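PDB 6QVI: ComZ from Thermus thermophilus, which probably acts as a pilin-like DNA receptor at the tip of a type IV pilus during natural transformation. Local coordinates for residues G152-G158 / Q490-Y496; A432-V436 / A450-A454. Numbering follows the deposited sequence.

Interaction 1 of 2, residues G152-G158 / Q490-Y496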
loop_
_atom_site.group_PDB
_atom_site.type_symbol
_atom_site.label_atom_id
_atom_site.label_comp_id
_atom_site.label_asym_id
_atom_site.label_seq_id
_atom_site.Cartn_x
_atom_site.Cartn_y
_atom_site.Cartn_z
ATOM N N GLY A 152 10.855 -21.007 3.550
ATOM C CA GLY A 152 9.818 -21.995 3.529
ATOM C C GLY A 152 8.875 -21.675 2.427
ATOM O O GLY A 152 8.742 -20.557 2.036
ATOM N N GLY A 153 8.161 -22.673 1.977
ATOM C CA GLY A 153 7.256 -22.524 0.879
ATOM C C GLY A 153 6.247 -21.446 0.958
ATOM O O GLY A 153 5.755 -21.110 2.002
ATOM N N ALA A 154 5.865 -20.963 -0.201
ATOM C CA ALA A 154 4.908 -19.884 -0.240
ATOM C C ALA A 154 4.283 -19.827 -1.617
ATOM O O ALA A 154 4.955 -20.082 -2.626
ATOM C CB ALA A 154 5.586 -18.554 0.064
ATOM N N THR A 155 3.052 -19.389 -1.653
ATOM C CA THR A 155 2.369 -19.117 -2.878
ATOM C C THR A 155 1.809 -17.766 -2.518
ATOM O O THR A 155 0.978 -17.666 -1.664
ATOM C CB THR A 155 1.309 -20.146 -3.252
ATOM O OG1 THR A 155 0.035 -19.523 -3.344
ATOM C CG2 THR A 155 1.254 -21.209 -2.269
ATOM N N ILE A 156 2.256 -16.737 -3.209
ATOM C CA ILE A 156 1.946 -15.346 -2.886
ATOM C C ILE A 156 1.142 -14.781 -4.043
ATOM O O ILE A 156 1.672 -14.611 -5.154
ATOM C CB ILE A 156 3.205 -14.488 -2.653
ATOM C CG1 ILE A 156 4.076 -14.992 -1.509
ATOM C CG2 ILE A 156 2.857 -13.012 -2.483
ATOM C CD1 ILE A 156 5.377 -15.606 -2.009
ATOM N N ARG A 157 -0.124 -14.451 -3.796
ATOM C CA ARG A 157 -0.924 -13.840 -4.852
ATOM C C ARG A 157 -0.858 -12.333 -4.608
ATOM O O ARG A 157 -1.632 -11.756 -3.836
ATOM C CB ARG A 157 -2.328 -14.431 -4.846
ATOM C CG ARG A 157 -2.215 -15.893 -4.535
ATOM C CD ARG A 157 -3.383 -16.717 -4.948
ATOM N NE ARG A 157 -3.326 -16.875 -6.383
ATOM C CZ ARG A 157 -3.661 -17.993 -7.002
ATOM N NH1 ARG A 157 -4.072 -19.034 -6.290
ATOM N NH2 ARG A 157 -3.580 -18.072 -8.324
ATOM N N GLY A 158 0.108 -11.699 -5.272
ATOM C CA GLY A 158 0.391 -10.292 -5.084
ATOM C C GLY A 158 1.882 -10.009 -5.127
ATOM O O GLY A 158 2.694 -10.922 -5.328
ATOM N N GLN A 490 6.749 -27.236 2.647
ATOM C CA GLN A 490 5.422 -27.098 2.075
ATOM C C GLN A 490 5.069 -25.639 2.045
ATOM O O GLN A 490 5.757 -24.803 2.557
ATOM C CB GLN A 490 4.306 -27.976 2.618
ATOM C CG GLN A 490 4.367 -29.416 2.184
ATOM C CD GLN A 490 3.444 -30.293 2.993
ATOM O OE1 GLN A 490 3.847 -30.842 4.011
ATOM N NE2 GLN A 490 2.198 -30.420 2.556
ATOM N N LYS A 491 3.887 -25.376 1.587
ATOM C CA LYS A 491 3.544 -24.024 1.194
ATOM C C LYS A 491 2.449 -23.460 2.086
ATOM O O LYS A 491 1.416 -24.107 2.304
ATOM C CB LYS A 491 3.082 -24.030 -0.272
ATOM C CG LYS A 491 4.171 -24.566 -1.218
ATOM C CD LYS A 491 3.768 -24.573 -2.702
ATOM C CE LYS A 491 4.959 -24.826 -3.645
ATOM N NZ LYS A 491 4.570 -24.652 -5.081
ATOM N N ALA A 492 2.683 -22.255 2.588
ATOM C CA ALA A 492 1.645 -21.371 3.080
ATOM C C ALA A 492 1.348 -20.341 1.998
ATOM O O ALA A 492 2.098 -20.207 1.034
ATOM C CB ALA A 492 2.075 -20.694 4.374
ATOM N N GLU A 493 0.228 -19.625 2.133
ATOM C CA GLU A 493 -0.182 -18.721 1.065
ATOM C C GLU A 493 -0.646 -17.371 1.601
ATOM O O GLU A 493 -1.291 -17.285 2.646
ATOM C CB GLU A 493 -1.252 -19.396 0.171
ATOM C CG GLU A 493 -2.143 -18.420 -0.616
ATOM C CD GLU A 493 -3.061 -19.095 -1.632
ATOM O OE1 GLU A 493 -2.978 -20.326 -1.835
ATOM O OE2 GLU A 493 -3.821 -18.364 -2.292
ATOM N N VAL A 494 -0.328 -16.310 0.868
ATOM C CA VAL A 494 -0.756 -14.968 1.219
ATOM C C VAL A 494 -1.490 -14.395 0.023
ATOM O O VAL A 494 -0.983 -14.436 -1.104
ATOM C CB VAL A 494 0.406 -14.035 1.624
ATOM C CG1 VAL A 494 -0.153 -12.678 2.105
ATOM C CG2 VAL A 494 1.322 -14.666 2.689
ATOM N N VAL A 495 -2.658 -13.822 0.265
ATOM C CA VAL A 495 -3.477 -13.312 -0.812
ATOM C C VAL A 495 -3.621 -11.820 -0.612
ATOM O O VAL A 495 -4.242 -11.367 0.358
ATOM C CB VAL A 495 -4.834 -14.009 -0.856
ATOM C CG1 VAL A 495 -5.718 -13.416 -1.944
ATOM C CG2 VAL A 495 -4.601 -15.503 -1.094
ATOM N N TYR A 496 -3.016 -11.049 -1.505
ATOM C CA TYR A 496 -3.061 -9.614 -1.340
ATOM C C TYR A 496 -4.438 -9.113 -1.727
ATOM O O TYR A 496 -4.891 -9.318 -2.856
ATOM C CB TYR A 496 -1.967 -8.942 -2.151
ATOM C CG TYR A 496 -2.133 -7.444 -2.174
ATOM C CD1 TYR A 496 -1.875 -6.725 -3.317
ATOM C CD2 TYR A 496 -2.457 -6.737 -1.020
ATOM C CE1 TYR A 496 -1.999 -5.368 -3.334
ATOM C CE2 TYR A 496 -2.595 -5.356 -1.036
ATOM C CZ TYR A 496 -2.360 -4.681 -2.196
ATOM O OH TYR A 496 -2.494 -3.310 -2.226
#
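Two strands more than 330 residues apart in sequence pair in parallel within a mixed sheet of the beta-solenoid domain, 153-157 against 491-496, their axes 25° apart. Where they start, Gly-153 comes very close: its CA is 3.2 Å from Gln-490 O, and a CB there would run into that carbonyl. Gly-153 O then accepts a weak hydrogen bond from Ala-492 N (3.3 Å) and takes a second from the hydroxyl of Thr-477. From Ala-154 on the parallel ladder is regular: this residue sets its methyl on the same face as Ala-492, and Ala-154 CA makes a CA-H...O contact with Ala-492 O (3.1 Å). Thr-155 N gives a hydrogen bond to Ala-492 O (3.0 Å), and Thr-155 O receives one from Val-494 N (3.2 Å). On the other face Thr-155 CG2 rests 3.9 Å from Lys-491 CB. Ile-156 returns to the buried face alongside Val-494, close to Phe-180 and Ala-138, while its backbone hydrogen-bonds outward to Ala-181 and Tyr-183 of strand 180-187, so 153-157 is an inner strand. Arg-157 reaches along the face of Thr-155 and Glu-493. Arg-157 NH1 stays 4.1 Å from Glu-493 OE2, beyond a salt bridge, and each side chain is held by another partner: Arg-157 NE by the carbonyl of Arg-185, Glu-493 OE2 by the Tyr-191 hydroxyl. The Arg-157 backbone makes two short hydrogen bonds, Arg-157 N to Val-494 O and Tyr-496 N to Arg-157 O, both 2.8 Å. Gly-158 ends the segment with its CA 4.0 Å from Tyr-496 CB.

Interaction 2 of 2, residues A432-V436 / A450-A454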
loop_
_atom_site.group_PDB
_atom_site.type_symbol
_atom_site.label_atom_id
_atom_site.label_comp_id
_atom_site.label_asym_id
_atom_site.label_seq_id
_atom_site.Cartn_x
_atom_site.Cartn_y
_atom_site.Cartn_z
ATOM N N ALA A 432 -12.185 -3.733 7.965
ATOM C CA ALA A 432 -10.937 -4.382 8.258
ATOM C C ALA A 432 -10.383 -4.118 9.625
ATOM O O ALA A 432 -10.508 -3.049 10.161
ATOM C CB ALA A 432 -9.927 -3.940 7.235
ATOM N N LEU A 433 -9.737 -5.122 10.171
ATOM C CA LEU A 433 -9.088 -4.990 11.468
ATOM C C LEU A 433 -7.607 -5.212 11.244
ATOM O O LEU A 433 -7.205 -6.228 10.666
ATOM C CB LEU A 433 -9.634 -5.998 12.478
ATOM C CG LEU A 433 -8.952 -5.952 13.839
ATOM C CD1 LEU A 433 -9.095 -4.560 14.402
ATOM C CD2 LEU A 433 -9.550 -7.006 14.775
ATOM N N GLY A 434 -6.802 -4.253 11.659
ATOM C CA GLY A 434 -5.374 -4.323 11.451
ATOM C C GLY A 434 -4.643 -4.733 12.709
ATOM O O GLY A 434 -5.093 -4.475 13.823
ATOM N N PHE A 435 -3.465 -5.317 12.525
ATOM C CA PHE A 435 -2.683 -5.786 13.658
ATOM C C PHE A 435 -1.257 -5.287 13.531
ATOM O O PHE A 435 -0.569 -5.599 12.549
ATOM C CB PHE A 435 -2.726 -7.303 13.741
ATOM C CG PHE A 435 -4.073 -7.821 14.128
ATOM C CD1 PHE A 435 -4.371 -8.076 15.461
ATOM C CD2 PHE A 435 -5.067 -7.994 13.167
ATOM C CE1 PHE A 435 -5.611 -8.522 15.827
ATOM C CE2 PHE A 435 -6.309 -8.440 13.534
ATOM C CZ PHE A 435 -6.583 -8.712 14.870
ATOM N N VAL A 436 -0.808 -4.553 14.539
ATOM C CA VAL A 436 0.581 -4.142 14.645
ATOM C C VAL A 436 1.165 -4.944 15.792
ATOM O O VAL A 436 0.632 -4.920 16.906
ATOM C CB VAL A 436 0.723 -2.627 14.872
ATOM C CG1 VAL A 436 2.187 -2.217 15.011
ATOM C CG2 VAL A 436 0.074 -1.874 13.721
ATOM N N ALA A 450 -6.914 -9.847 7.442
ATOM C CA ALA A 450 -6.494 -8.637 8.118
ATOM C C ALA A 450 -5.188 -8.139 7.519
ATOM O O ALA A 450 -4.348 -8.954 7.131
ATOM C CB ALA A 450 -6.320 -8.929 9.610
ATOM N N PRO A 451 -4.956 -6.829 7.442
ATOM C CA PRO A 451 -3.605 -6.354 7.132
ATOM C C PRO A 451 -2.801 -6.451 8.418
ATOM O O PRO A 451 -3.305 -6.147 9.503
ATOM C CB PRO A 451 -3.814 -4.903 6.699
ATOM C CG PRO A 451 -4.998 -4.477 7.476
ATOM C CD PRO A 451 -5.896 -5.712 7.631
ATOM N N VAL A 452 -1.584 -6.967 8.302
ATOM C CA VAL A 452 -0.771 -7.324 9.446
ATOM C C VAL A 452 0.622 -6.705 9.357
ATOM O O VAL A 452 1.274 -6.772 8.308
ATOM C CB VAL A 452 -0.714 -8.859 9.501
ATOM C CG1 VAL A 452 0.548 -9.336 10.182
ATOM C CG2 VAL A 452 -2.004 -9.413 10.148
ATOM N N TYR A 453 1.116 -6.181 10.484
ATOM C CA TYR A 453 2.507 -5.741 10.636
ATOM C C TYR A 453 3.175 -6.485 11.789
ATOM O O TYR A 453 2.711 -6.408 12.936
ATOM C CB TYR A 453 2.631 -4.250 10.944
ATOM C CG TYR A 453 4.053 -3.823 11.268
ATOM C CD1 TYR A 453 4.481 -3.761 12.575
ATOM C CD2 TYR A 453 4.994 -3.583 10.267
ATOM C CE1 TYR A 453 5.763 -3.400 12.900
ATOM C CE2 TYR A 453 6.293 -3.210 10.583
ATOM C CZ TYR A 453 6.660 -3.127 11.923
ATOM O OH TYR A 453 7.928 -2.775 12.337
ATOM N N ALA A 454 4.324 -7.081 11.505
ATOM C CA ALA A 454 5.160 -7.721 12.513
ATOM C C ALA A 454 6.551 -7.107 12.454
ATOM O O ALA A 454 7.295 -7.336 11.491
ATOM C CB ALA A 454 5.230 -9.234 12.299
#
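The Pro-451 ring is the bump at the start of this contact. It sits beside Gly-434, where there is no side chain to meet it, with Pro-451 CD 4.4 Å from Ala-432 CB and 3.3 Å from Leu-433 O. Ala-450 fits in beside it, its CB 3.0 Å from Leu-433 O and 3.9 Å from Phe-435 CD2, against the edge of the phenyl ring. These are successive parallel rungs of the beta-solenoid: the chain turns a corner at Ala-450, and strand 451-454 then runs alongside 432-436 at 6°. Phe-435 N hydrogen-bonds to Pro-451 O (3.1 Å), and Tyr-453 N to Phe-435 O (2.7 Å). Side chains in register line up on both faces. Phe-435 CB meets Val-452 CG2 at 4.2 Å on one; on the other, Val-436 CG1 tucks 3.7 Å from Tyr-453 CD1. The Tyr-453 ring also packs edge-to-face with Trp-294, extending that face beyond the two strands.

From the N terminus, the chain passes through helix 12-40 and the antiparallel pilin-like sheet before it enters the solenoid and lays down 152-158. That segment waits through some 330 residues for its partner. Within this span, 432-436 is followed after 13 residues by 450-454, so interaction 2 closes a short, single-coil loop that lies inside the long one. Interaction 1 shuts the long loop when 490-496 arrives, joining an early strand to a late one; strand 517-529 returns to the pilin-like sheet. Interactions 1 and 2 lie in different sheets, centres about 17 Å and nearest atoms about 7 Å apart. Strand 465-467 borders 491-496, and a Phe-467 to Ala-450 backbone hydrogen bond bridges the two.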